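Local coordinates for fusion DH (Streptomyces sp. MJ635-86F5, PDB 6K97), which is an engineered fusion that rebuilds the split dehydratase of cremimycin polyketide biosynthesis as a double hot dog fold, probably dehydrating carrier-bound intermediates, at residues A[107-119]-A[128-140]. Residues are numbered along the deposited sequence; the frame is centred on the assembly and turned at random.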
loop_
_atom_site.group_PDB
_atom_site.type_symbol
_atom_site.label_atom_id
_atom_site.label_comp_id
_atom_site.label_asym_id
_atom_site.label_seq_id
_atom_site.Cartn_x
_atom_site.Cartn_y
_atom_site.Cartn_z
ATOM N N THR A 107 -7.971 23.738 8.500
ATOM C CA THR A 107 -8.317 24.073 7.113
ATOM C C THR A 107 -7.067 24.258 6.289
ATOM O O THR A 107 -7.117 24.230 5.090
ATOM C CB THR A 107 -9.184 25.343 7.002
ATOM O OG1 THR A 107 -8.546 26.405 7.685
ATOM C CG2 THR A 107 -10.571 25.138 7.618
ATOM N N GLN A 108 -5.936 24.480 6.940
ATOM C CA GLN A 108 -4.696 24.775 6.235
ATOM C C GLN A 108 -3.862 23.513 5.998
ATOM O O GLN A 108 -2.744 23.610 5.515
ATOM C CB GLN A 108 -3.887 25.820 7.029
ATOM C CG GLN A 108 -4.420 27.262 6.920
ATOM C CD GLN A 108 -4.338 27.833 5.492
ATOM O OE1 GLN A 108 -3.293 28.324 5.057
ATOM N NE2 GLN A 108 -5.443 27.755 4.758
ATOM N N SER A 109 -4.382 22.331 6.336
ATOM C CA SER A 109 -3.541 21.135 6.358
ATOM C C SER A 109 -4.278 19.928 5.845
ATOM O O SER A 109 -5.501 19.943 5.661
ATOM C CB SER A 109 -3.033 20.854 7.760
ATOM O OG SER A 109 -4.041 20.206 8.546
ATOM N N SER A 110 -3.518 18.882 5.590
ATOM C CA SER A 110 -4.072 17.664 5.028
ATOM C C SER A 110 -3.100 16.522 5.221
ATOM O O SER A 110 -1.874 16.719 5.189
ATOM C CB SER A 110 -4.353 17.806 3.545
ATOM O OG SER A 110 -3.115 17.753 2.886
ATOM N N SER A 111 -3.665 15.330 5.442
ATOM C CA SER A 111 -2.918 14.226 5.981
ATOM C C SER A 111 -3.018 13.034 5.036
ATOM O O SER A 111 -4.066 12.736 4.499
ATOM C CB SER A 111 -3.501 13.854 7.344
ATOM O OG SER A 111 -3.000 14.617 8.418
ATOM N N LEU A 112 -1.924 12.312 4.879
ATOM C CA LEU A 112 -2.014 10.971 4.333
ATOM C C LEU A 112 -2.496 10.042 5.440
ATOM O O LEU A 112 -1.924 10.010 6.489
ATOM C CB LEU A 112 -0.684 10.492 3.789
ATOM C CG LEU A 112 0.034 11.403 2.794
ATOM C CD1 LEU A 112 1.127 10.592 2.141
ATOM C CD2 LEU A 112 -0.908 11.992 1.744
ATOM N N LEU A 113 -3.537 9.285 5.176
ATOM C CA LEU A 113 -4.148 8.357 6.130
ATOM C C LEU A 113 -4.005 6.902 5.651
ATOM O O LEU A 113 -4.289 6.565 4.475
ATOM C CB LEU A 113 -5.634 8.687 6.215
ATOM C CG LEU A 113 -6.388 7.850 7.213
ATOM C CD1 LEU A 113 -5.892 8.080 8.637
ATOM C CD2 LEU A 113 -7.894 8.144 7.086
ATOM N N GLN A 114 -3.631 6.035 6.569
ATOM C CA GLN A 114 -3.348 4.623 6.259
ATOM C C GLN A 114 -3.888 3.676 7.330
ATOM O O GLN A 114 -3.769 3.935 8.528
ATOM C CB GLN A 114 -1.866 4.374 6.048
ATOM C CG GLN A 114 -1.416 5.077 4.765
ATOM C CD GLN A 114 -0.038 4.698 4.220
ATOM O OE1 GLN A 114 0.799 4.040 4.895
ATOM N NE2 GLN A 114 0.210 5.139 2.980
ATOM N N VAL A 115 -4.442 2.562 6.871
ATOM C CA VAL A 115 -4.791 1.459 7.712
ATOM C C VAL A 115 -4.007 0.265 7.245
ATOM O O VAL A 115 -4.090 -0.094 6.088
ATOM C CB VAL A 115 -6.282 1.136 7.589
ATOM C CG1 VAL A 115 -6.633 -0.009 8.522
ATOM C CG2 VAL A 115 -7.146 2.375 7.887
ATOM N N ALA A 116 -3.247 -0.372 8.140
ATOM C CA ALA A 116 -2.529 -1.603 7.821
ATOM C C ALA A 116 -3.100 -2.782 8.584
ATOM O O ALA A 116 -3.282 -2.711 9.814
ATOM C CB ALA A 116 -1.082 -1.461 8.152
ATOM N N VAL A 117 -3.341 -3.890 7.854
ATOM C CA VAL A 117 -3.749 -5.132 8.451
ATOM C C VAL A 117 -2.734 -6.273 8.220
ATOM O O VAL A 117 -2.326 -6.566 7.081
ATOM C CB VAL A 117 -5.070 -5.517 7.855
ATOM C CG1 VAL A 117 -5.551 -6.844 8.408
ATOM C CG2 VAL A 117 -6.067 -4.418 8.139
ATOM N N GLY A 118 -2.360 -6.942 9.289
ATOM C CA GLY A 118 -1.478 -8.090 9.208
ATOM C C GLY A 118 -2.175 -9.310 8.638
ATOM O O GLY A 118 -3.403 -9.301 8.402
ATOM N N PRO A 119 -1.388 -10.376 8.403
ATOM C CA PRO A 119 -1.906 -11.690 8.000
ATOM C C PRO A 119 -2.659 -12.362 9.117
ATOM O O PRO A 119 -2.474 -12.005 10.266
ATOM C CB PRO A 119 -0.635 -12.518 7.712
ATOM C CG PRO A 119 0.541 -11.621 7.999
ATOM C CD PRO A 119 0.065 -10.402 8.706
ATOM N N LEU A 128 -4.111 -4.811 13.493
ATOM C CA LEU A 128 -4.605 -3.666 12.738
ATOM C C LEU A 128 -3.949 -2.396 13.321
ATOM O O LEU A 128 -3.859 -2.283 14.520
ATOM C CB LEU A 128 -6.131 -3.559 12.842
ATOM C CG LEU A 128 -6.758 -2.364 12.128
ATOM C CD1 LEU A 128 -8.069 -2.722 11.463
ATOM C CD2 LEU A 128 -6.956 -1.176 13.052
ATOM N N THR A 129 -3.530 -1.475 12.471
ATOM C CA THR A 129 -3.010 -0.168 12.886
ATOM C C THR A 129 -3.491 0.967 11.990
ATOM O O THR A 129 -3.633 0.772 10.794
ATOM C CB THR A 129 -1.475 -0.157 12.792
ATOM O OG1 THR A 129 -1.004 -1.372 13.355
ATOM C CG2 THR A 129 -0.888 0.978 13.530
ATOM N N ILE A 130 -3.681 2.146 12.579
ATOM C CA ILE A 130 -4.091 3.354 11.846
ATOM C C ILE A 130 -3.140 4.494 12.173
ATOM O O ILE A 130 -2.802 4.771 13.348
ATOM C CB ILE A 130 -5.502 3.779 12.201
ATOM C CG1 ILE A 130 -6.494 2.605 12.039
ATOM C CG2 ILE A 130 -5.921 4.928 11.320
ATOM C CD1 ILE A 130 -7.908 2.879 12.530
ATOM N N ARG A 131 -2.643 5.105 11.128
ATOM C CA ARG A 131 -1.550 6.047 11.233
ATOM C C ARG A 131 -1.687 7.114 10.149
ATOM O O ARG A 131 -2.396 6.909 9.158
ATOM C CB ARG A 131 -0.211 5.343 11.078
ATOM C CG ARG A 131 0.012 4.877 9.633
ATOM C CD ARG A 131 1.324 4.204 9.375
ATOM N NE ARG A 131 1.435 3.887 7.957
ATOM C CZ ARG A 131 2.540 3.380 7.376
ATOM N NH1 ARG A 131 2.522 3.121 6.076
ATOM N NH2 ARG A 131 3.662 3.145 8.068
ATOM N N SER A 132 -1.043 8.254 10.363
ATOM C CA SER A 132 -1.088 9.349 9.395
ATOM C C SER A 132 0.145 10.216 9.531
ATOM O O SER A 132 0.951 10.072 10.482
ATOM C CB SER A 132 -2.318 10.247 9.590
ATOM O OG SER A 132 -2.204 11.076 10.746
ATOM N N HIS A 133 0.303 11.082 8.553
ATOM C CA HIS A 133 1.265 12.143 8.663
ATOM C C HIS A 133 0.870 13.274 7.746
ATOM O O HIS A 133 0.211 13.044 6.698
ATOM C CB HIS A 133 2.711 11.649 8.429
ATOM C CG HIS A 133 3.069 11.369 6.998
ATOM N ND1 HIS A 133 3.025 12.329 6.018
ATOM C CD2 HIS A 133 3.598 10.268 6.420
ATOM C CE1 HIS A 133 3.446 11.814 4.881
ATOM N NE2 HIS A 133 3.797 10.562 5.099
ATOM N N GLY A 134 1.292 14.486 8.125
ATOM C CA GLY A 134 1.010 15.692 7.331
ATOM C C GLY A 134 1.604 15.577 5.916
ATOM O O GLY A 134 2.676 14.968 5.702
ATOM N N GLU A 135 0.897 16.158 4.945
ATOM C CA GLU A 135 1.255 16.004 3.524
ATOM C C GLU A 135 2.699 16.261 3.132
ATOM O O GLU A 135 3.194 15.574 2.244
ATOM C CB GLU A 135 0.349 16.831 2.619
ATOM C CG GLU A 135 -0.647 15.983 1.857
ATOM C CD GLU A 135 -1.080 16.638 0.563
ATOM O OE1 GLU A 135 -0.236 17.221 -0.171
ATOM O OE2 GLU A 135 -2.289 16.569 0.280
ATOM N N ASP A 136 3.373 17.211 3.774
ATOM C CA ASP A 136 4.813 17.379 3.518
ATOM C C ASP A 136 5.661 17.183 4.791
ATOM O O ASP A 136 6.529 17.985 5.126
ATOM C CB ASP A 136 5.136 18.691 2.735
ATOM C CG ASP A 136 4.210 19.873 3.093
ATOM O OD1 ASP A 136 3.937 20.085 4.299
ATOM O OD2 ASP A 136 3.783 20.603 2.159
ATOM N N VAL A 137 5.406 16.062 5.463
ATOM C CA VAL A 137 6.114 15.641 6.677
ATOM C C VAL A 137 6.428 14.152 6.515
ATOM O O VAL A 137 5.716 13.438 5.814
ATOM C CB VAL A 137 5.226 15.879 7.920
ATOM C CG1 VAL A 137 5.768 15.149 9.147
ATOM C CG2 VAL A 137 5.088 17.373 8.187
ATOM N N ARG A 138 7.494 13.684 7.147
ATOM C CA ARG A 138 7.981 12.316 6.910
ATOM C C ARG A 138 7.466 11.273 7.897
ATOM O O ARG A 138 7.277 10.131 7.523
ATOM C CB ARG A 138 9.515 12.284 6.939
ATOM C CG ARG A 138 10.188 12.723 5.645
ATOM C CD ARG A 138 11.710 12.598 5.721
ATOM N NE ARG A 138 12.345 13.684 6.479
ATOM C CZ ARG A 138 12.595 13.675 7.790
ATOM N NH1 ARG A 138 13.186 14.731 8.342
ATOM N NH2 ARG A 138 12.270 12.629 8.561
ATOM N N LEU A 139 7.259 11.649 9.154
ATOM C CA LEU A 139 7.128 10.646 10.188
ATOM C C LEU A 139 5.693 10.308 10.521
ATOM O O LEU A 139 4.870 11.175 10.778
ATOM C CB LEU A 139 7.907 11.071 11.418
ATOM C CG LEU A 139 9.432 11.157 11.150
ATOM C CD1 LEU A 139 10.151 11.651 12.404
ATOM C CD2 LEU A 139 10.075 9.854 10.647
ATOM N N TRP A 140 5.405 9.011 10.499
ATOM C CA TRP A 140 4.077 8.508 10.736
ATOM C C TRP A 140 3.727 8.675 12.178
ATOM O O TRP A 140 4.583 8.516 13.000
ATOM C CB TRP A 140 3.999 7.029 10.406
ATOM C CG TRP A 140 4.106 6.750 8.970
ATOM C CD1 TRP A 140 5.191 6.214 8.312
ATOM C CD2 TRP A 140 3.110 6.992 7.978
ATOM N NE1 TRP A 140 4.904 6.080 6.974
ATOM C CE2 TRP A 140 3.641 6.551 6.738
ATOM C CE3 TRP A 140 1.822 7.532 8.013
ATOM C CZ2 TRP A 140 2.947 6.669 5.546
ATOM C CZ3 TRP A 140 1.107 7.620 6.827
ATOM C CH2 TRP A 140 1.684 7.181 5.592
HETATM O O HOH W 1 -1.069 -4.172 11.794
#
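Leu112, Gln114 and Ala116 pair with His133, Arg131 and Thr129 in an antiparallel hairpin of the N-terminal part of the fusion. Each pair exchanges two backbone hydrogen bonds, and one more, from Glu135 N to Ser110 O at 2.8 Å, continues the pairing past Gly134. At the same end Ser110 OG gives Glu135 OE2 a weak hydrogen bond of 3.0 Å; that carboxylate also forms a salt bridge with Arg53. On the face bearing Gln114, the amide and the Arg131 guanidinium run side by side, their planes 33° apart. The bond from Arg131 NE to Gln114 OE1 is weak and the oxygen's position uncertain; firmer partners belong to the second subunit, Glu42 O for Arg131 NH1 and Gly28 O for Gln114 NE2. Trp140 lies flat between two neighbours, with Arg131 NE 3.5 Å above the centre of one ring face and His133 CD2 over the rim of the other. A first torsion of 75° sets the His133 imidazole between its backbone N and carbonyl carbon, and from there His133 ND1 donates to Gly134 O at 2.7 Å. That oxygen receives Val137 N from the opposite side of its plane, while His133 NE2 bonds Glu30 of the second subunit. A leucine in place of His133 would probably leave that glutamate without its mate and the turn after Gly134 less firmly held. Near the other end, a water joins Thr129 OG1 to Ala116 O, the latter weakly. The opposite face carries Leu113, Val115, Val117, Leu128 and Ile130; of these, Leu113, Val117, Leu128 and Ile130 pack against helix 75-88, as in a hot dog fold, where the sheet wraps a central helix. Strand 48-55 flanks 110-117, and 141-149 lies beyond 126-134, its His143 bonding Ser132 OG.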